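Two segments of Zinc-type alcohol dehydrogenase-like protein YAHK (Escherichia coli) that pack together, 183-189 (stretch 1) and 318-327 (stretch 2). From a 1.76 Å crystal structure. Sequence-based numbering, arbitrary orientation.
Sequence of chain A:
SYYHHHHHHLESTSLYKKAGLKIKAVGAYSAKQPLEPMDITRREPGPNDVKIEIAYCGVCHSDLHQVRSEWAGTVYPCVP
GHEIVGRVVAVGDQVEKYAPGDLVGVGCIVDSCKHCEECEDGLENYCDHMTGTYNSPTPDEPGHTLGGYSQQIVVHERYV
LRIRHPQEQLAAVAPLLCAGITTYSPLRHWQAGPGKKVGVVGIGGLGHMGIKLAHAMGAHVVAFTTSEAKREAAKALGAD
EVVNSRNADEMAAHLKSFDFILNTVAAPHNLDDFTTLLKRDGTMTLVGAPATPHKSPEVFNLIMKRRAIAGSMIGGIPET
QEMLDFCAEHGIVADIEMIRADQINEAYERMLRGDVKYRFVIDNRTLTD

Stretch 1 (183-189) TYSPLRH
Stretch 2 318-327: PETQEMLDFC

Two helices cross almost at right angles in a contact built around one tyrosine, whose ring is buried among four residues of the partner helix while its hydroxyl and a neighbouring serine make the direct hydrogen bonds across and an arginine adds a cation-pi contact. Stretch 1 is helical throughout, with phi/psi near -62/-46 at Tyr184; it is kinked at Pro186, whose nitrogen carries no hydrogen for a bond to the preceding turn. Stretch 2 is an unbroken helix, each amide from Glu322 to Cys327 bonding to the carbonyl four residues earlier. The axes approach to 10.2 Å with their N-to-C directions at 96°, and the contact buries 371 Å². In register, Tyr184 CA lies 7.0 Å from Met323 CA, and Ser185 CA 7.2 Å from Glu319 CA.

Tyr184 (chi1 t, chi2 87°) points toward stretch 2 and fits as a knob among Glu319, Glu322, Met323 and Phe326. Met323, t at chi1 and chi2, lays its flexible aliphatic chain over one face of the Tyr184 ring, with Met323 CB 3.7 Å from that ring's centroid; its chain end then leads away. Phe326 (chi1 t) meets the tyrosine obliquely, the planes at 53° and Tyr184 CE1 4.0 Å from Phe326 CD2.

A phenol can be buried along its ring yet still bond at its tip: Tyr184 OH donates to Glu322 OE1 at 2.8 Å and accepts from Arg188 NE at 2.9 Å. Arg188 (m, m, t), one turn on, thus braces the tyrosine, and its guanidinium covers a face of Phe326 in a cation-pi contact, Arg188 CZ 5.0 Å from the Phe326 ring centroid.

The short hydroxyl side chain of Ser185 (chi1 t) is met by the longer Glu319, its OG donating to Glu319 OE1 at 2.6 Å. Glu319 is extended (chi1 and chi2 t), and a water joins its carboxylate to the backbone, donating to Glu319 OE2 at 2.6 Å and Ser185 O at 2.8 Å.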

ATOM      1  N   THR A 183     -12.475 -12.300   0.284  1.00  9.33           N
ATOM      2  CA  THR A 183     -12.984 -10.949   0.067  1.00  8.93           C
ATOM      3  C   THR A 183     -13.470 -10.329   1.375  1.00 10.26           C
ATOM      4  O   THR A 183     -13.332  -9.124   1.593  1.00 11.48           O
ATOM      5  CB  THR A 183     -14.125 -10.925  -0.994  1.00  9.86           C
ATOM      6  OG1 THR A 183     -15.182 -11.811  -0.605  1.00 10.57           O
ATOM      7  CG2 THR A 183     -13.590 -11.368  -2.347  1.00 10.99           C
ATOM      8  N   TYR A 184     -14.024 -11.156   2.257  1.00 10.11           N
ATOM      9  CA  TYR A 184     -14.520 -10.675   3.540  1.00  9.61           C
ATOM     10  C   TYR A 184     -13.392 -10.083   4.377  1.00 10.06           C
ATOM     11  O   TYR A 184     -13.533  -9.005   4.955  1.00  9.68           O
ATOM     12  CB  TYR A 184     -15.155 -11.824   4.328  1.00  9.10           C
ATOM     13  CG  TYR A 184     -15.763 -11.417   5.652  1.00 11.49           C
ATOM     14  CD1 TYR A 184     -17.078 -10.960   5.726  1.00 13.54           C
ATOM     15  CD2 TYR A 184     -15.027 -11.507   6.836  1.00 11.74           C
ATOM     16  CE1 TYR A 184     -17.652 -10.606   6.949  1.00 13.70           C
ATOM     17  CE2 TYR A 184     -15.588 -11.151   8.061  1.00 14.69           C
ATOM     18  CZ  TYR A 184     -16.899 -10.705   8.109  1.00 14.13           C
ATOM     19  OH  TYR A 184     -17.455 -10.353   9.317  1.00 17.05           O
ATOM     20  N   SER A 185     -12.269 -10.791   4.445  1.00  7.84           N
ATOM     21  CA  SER A 185     -11.142 -10.327   5.254  1.00  9.15           C
ATOM     22  C   SER A 185     -10.648  -8.914   4.931  1.00  9.60           C
ATOM     23  O   SER A 185     -10.530  -8.071   5.829  1.00  9.99           O
ATOM     24  CB  SER A 185      -9.977 -11.312   5.149  1.00  8.15           C
ATOM     25  OG  SER A 185      -8.964 -10.966   6.081  1.00 10.66           O
ATOM     26  N   PRO A 186     -10.338  -8.632   3.654  1.00  9.32           N
ATOM     27  CA  PRO A 186      -9.868  -7.281   3.332  1.00 10.05           C
ATOM     28  C   PRO A 186     -10.962  -6.227   3.486  1.00 10.43           C
ATOM     29  O   PRO A 186     -10.678  -5.087   3.831  1.00  9.35           O
ATOM     30  CB  PRO A 186      -9.368  -7.416   1.893  1.00  9.59           C
ATOM     31  CG  PRO A 186     -10.221  -8.523   1.332  1.00  9.64           C
ATOM     32  CD  PRO A 186     -10.261  -9.515   2.476  1.00  9.88           C
ATOM     33  N   LEU A 187     -12.213  -6.603   3.235  1.00  8.88           N
ATOM     34  CA  LEU A 187     -13.306  -5.650   3.391  1.00  9.64           C
ATOM     35  C   LEU A 187     -13.364  -5.221   4.850  1.00 10.60           C
ATOM     36  O   LEU A 187     -13.573  -4.044   5.152  1.00 10.49           O
ATOM     37  CB  LEU A 187     -14.638  -6.275   2.966  1.00  8.79           C
ATOM     38  CG  LEU A 187     -14.822  -6.438   1.458  1.00  8.56           C
ATOM     39  CD1 LEU A 187     -16.077  -7.263   1.186  1.00  8.82           C
ATOM     40  CD2 LEU A 187     -14.914  -5.059   0.798  1.00 10.52           C
ATOM     41  N   ARG A 188     -13.167  -6.174   5.757  1.00 11.40           N
ATOM     42  CA  ARG A 188     -13.174  -5.863   7.181  1.00 11.43           C
ATOM     43  C   ARG A 188     -11.901  -5.119   7.578  1.00 12.44           C
ATOM     44  O   ARG A 188     -11.953  -4.138   8.318  1.00 12.53           O
ATOM     45  CB  ARG A 188     -13.286  -7.137   8.025  1.00 11.11           C
ATOM     46  CG  ARG A 188     -14.664  -7.790   8.030  1.00 12.38           C
ATOM     47  CD  ARG A 188     -15.745  -6.826   8.512  1.00 15.82           C
ATOM     48  NE  ARG A 188     -17.003  -7.514   8.801  1.00 16.15           N
ATOM     49  CZ  ARG A 188     -18.169  -6.901   8.997  1.00 17.28           C
ATOM     50  NH1 ARG A 188     -18.247  -5.579   8.931  1.00 19.02           N
ATOM     51  NH2 ARG A 188     -19.255  -7.612   9.270  1.00 16.19           N
ATOM     52  N   HIS A 189     -10.756  -5.576   7.081  1.00 11.72           N
ATOM     53  CA  HIS A 189      -9.491  -4.933   7.432  1.00 11.28           C
ATOM     54  C   HIS A 189      -9.450  -3.463   7.041  1.00 11.09           C
ATOM     55  O   HIS A 189      -8.945  -2.629   7.799  1.00 11.28           O
ATOM     56  CB  HIS A 189      -8.310  -5.662   6.790  1.00 10.98           C
ATOM     57  CG  HIS A 189      -6.988  -5.287   7.381  1.00 11.28           C
ATOM     58  ND1 HIS A 189      -5.997  -4.657   6.659  1.00 14.06           N
ATOM     59  CD2 HIS A 189      -6.497  -5.449   8.633  1.00  9.34           C
ATOM     60  CE1 HIS A 189      -4.952  -4.449   7.440  1.00 12.92           C
ATOM     61  NE2 HIS A 189      -5.228  -4.920   8.642  1.00 15.55           N
ATOM     62  N   PRO A 318     -10.357 -17.463  13.141  1.00 12.38           N
ATOM     63  CA  PRO A 318     -11.364 -16.682  13.865  1.00 13.09           C
ATOM     64  C   PRO A 318     -12.236 -15.825  12.946  1.00 13.53           C
ATOM     65  O   PRO A 318     -13.454 -15.775  13.113  1.00 13.81           O
ATOM     66  CB  PRO A 318     -10.525 -15.837  14.817  1.00 14.96           C
ATOM     67  CG  PRO A 318      -9.383 -16.745  15.128  1.00 14.58           C
ATOM     68  CD  PRO A 318      -9.033 -17.319  13.774  1.00 13.59           C
ATOM     69  N   GLU A 319     -11.617 -15.156  11.977  1.00 12.32           N
ATOM     70  CA  GLU A 319     -12.388 -14.312  11.070  1.00 12.03           C
ATOM     71  C   GLU A 319     -13.231 -15.134  10.107  1.00 10.18           C
ATOM     72  O   GLU A 319     -14.302 -14.696   9.690  1.00  9.92           O
ATOM     73  CB  GLU A 319     -11.473 -13.377  10.278  1.00 12.57           C
ATOM     74  CG  GLU A 319     -12.248 -12.418   9.387  1.00 14.73           C
ATOM     75  CD  GLU A 319     -11.372 -11.337   8.795  1.00 14.07           C
ATOM     76  OE1 GLU A 319     -10.336 -11.681   8.192  1.00 15.64           O
ATOM     77  OE2 GLU A 319     -11.724 -10.143   8.930  1.00 15.60           O
ATOM     78  N   THR A 320     -12.747 -16.316   9.738  1.00  8.11           N
ATOM     79  CA  THR A 320     -13.506 -17.177   8.843  1.00  9.37           C
ATOM     80  C   THR A 320     -14.782 -17.580   9.583  1.00 10.19           C
ATOM     81  O   THR A 320     -15.853 -17.647   8.994  1.00 10.01           O
ATOM     82  CB  THR A 320     -12.700 -18.438   8.450  1.00  8.99           C
ATOM     83  OG1 THR A 320     -11.456 -18.036   7.866  1.00  9.89           O
ATOM     84  CG2 THR A 320     -13.463 -19.270   7.419  1.00  8.06           C
ATOM     85  N   GLN A 321     -14.665 -17.838  10.884  1.00 10.77           N
ATOM     86  CA  GLN A 321     -15.838 -18.202  11.673  1.00  9.00           C
ATOM     87  C   GLN A 321     -16.788 -17.013  11.781  1.00 10.47           C
ATOM     88  O   GLN A 321     -18.005 -17.171  11.692  1.00 11.39           O
ATOM     89  CB  GLN A 321     -15.440 -18.651  13.080  1.00 10.90           C
ATOM     90  CG  GLN A 321     -16.630 -19.170  13.888  1.00 10.32           C
ATOM     91  CD  GLN A 321     -17.267 -20.393  13.249  1.00 12.95           C
ATOM     92  OE1 GLN A 321     -16.690 -21.477  13.260  1.00 11.51           O
ATOM     93  NE2 GLN A 321     -18.458 -20.220  12.679  1.00 12.85           N
ATOM     94  N   GLU A 322     -16.226 -15.826  11.983  1.00 11.04           N
ATOM     95  CA  GLU A 322     -17.023 -14.609  12.094  1.00 11.90           C
ATOM     96  C   GLU A 322     -17.805 -14.413  10.802  1.00 12.56           C
ATOM     97  O   GLU A 322     -18.990 -14.071  10.817  1.00 11.67           O
ATOM     98  CB  GLU A 322     -16.111 -13.400  12.320  1.00 14.23           C
ATOM     99  CG  GLU A 322     -16.854 -12.080  12.479  1.00 19.30           C
ATOM    100  CD  GLU A 322     -15.920 -10.885  12.471  1.00 23.10           C
ATOM    101  OE1 GLU A 322     -15.628 -10.355  11.377  1.00 24.12           O
ATOM    102  OE2 GLU A 322     -15.466 -10.483  13.564  1.00 25.46           O
ATOM    103  N   MET A 323     -17.128 -14.632   9.680  1.00 11.54           N
ATOM    104  CA  MET A 323     -17.751 -14.482   8.375  1.00 11.22           C
ATOM    105  C   MET A 323     -18.920 -15.441   8.212  1.00 10.49           C
ATOM    106  O   MET A 323     -19.992 -15.056   7.753  1.00  8.95           O
ATOM    107  CB  MET A 323     -16.734 -14.742   7.267  1.00 11.50           C
ATOM    108  CG  MET A 323     -17.339 -14.681   5.881  1.00 14.91           C
ATOM    109  SD  MET A 323     -16.311 -15.502   4.670  1.00 18.51           S
ATOM    110  CE  MET A 323     -16.321 -17.202   5.317  1.00 15.48           C
ATOM    111  N   LEU A 324     -18.710 -16.700   8.580  1.00 10.31           N
ATOM    112  CA  LEU A 324     -19.767 -17.694   8.463  1.00 10.61           C
ATOM    113  C   LEU A 324     -20.981 -17.324   9.314  1.00 11.88           C
ATOM    114  O   LEU A 324     -22.122 -17.481   8.874  1.00 12.04           O
ATOM    115  CB  LEU A 324     -19.233 -19.073   8.859  1.00 10.94           C
ATOM    116  CG  LEU A 324     -18.291 -19.672   7.810  1.00 10.34           C
ATOM    117  CD1 LEU A 324     -17.620 -20.921   8.352  1.00 11.32           C
ATOM    118  CD2 LEU A 324     -19.076 -19.992   6.544  1.00 11.84           C
ATOM    119  N   ASP A 325     -20.737 -16.830  10.525  1.00 12.92           N
ATOM    120  CA  ASP A 325     -21.829 -16.436  11.416  1.00 14.15           C
ATOM    121  C   ASP A 325     -22.587 -15.257  10.806  1.00 13.76           C
ATOM    122  O   ASP A 325     -23.821 -15.237  10.785  1.00 13.46           O
ATOM    123  CB  ASP A 325     -21.287 -16.039  12.792  1.00 15.08           C
ATOM    124  CG  ASP A 325     -20.619 -17.195  13.520  1.00 19.41           C
ATOM    125  OD1 ASP A 325     -20.842 -18.364  13.134  1.00 19.22           O
ATOM    126  OD2 ASP A 325     -19.881 -16.928  14.494  1.00 20.08           O
ATOM    127  N   PHE A 326     -21.830 -14.281  10.320  1.00 12.90           N
ATOM    128  CA  PHE A 326     -22.378 -13.085   9.681  1.00 12.66           C
ATOM    129  C   PHE A 326     -23.237 -13.488   8.479  1.00 13.18           C
ATOM    130  O   PHE A 326     -24.359 -13.012   8.313  1.00 13.90           O
ATOM    131  CB  PHE A 326     -21.221 -12.185   9.224  1.00 12.44           C
ATOM    132  CG  PHE A 326     -21.648 -10.956   8.469  1.00 13.89           C
ATOM    133  CD1 PHE A 326     -22.080  -9.818   9.143  1.00 15.92           C
ATOM    134  CD2 PHE A 326     -21.587 -10.928   7.080  1.00 14.80           C
ATOM    135  CE1 PHE A 326     -22.442  -8.665   8.438  1.00 17.48           C
ATOM    136  CE2 PHE A 326     -21.945  -9.785   6.367  1.00 15.81           C
ATOM    137  CZ  PHE A 326     -22.373  -8.652   7.049  1.00 16.45           C
ATOM    138  N   CYS A 327     -22.706 -14.371   7.639  1.00 11.76           N
ATOM    139  CA  CYS A 327     -23.441 -14.819   6.467  1.00 11.90           C
ATOM    140  C   CYS A 327     -24.688 -15.609   6.848  1.00 10.82           C
ATOM    141  O   CYS A 327     -25.716 -15.515   6.180  1.00 12.52           O
ATOM    142  CB  CYS A 327     -22.539 -15.665   5.564  1.00  9.54           C
ATOM    143  SG  CYS A 327     -21.261 -14.690   4.717  1.00 13.95           S
TER
HETATM  144  O   HOH W   1      -9.698  -8.571   8.403  1.00 14.11           O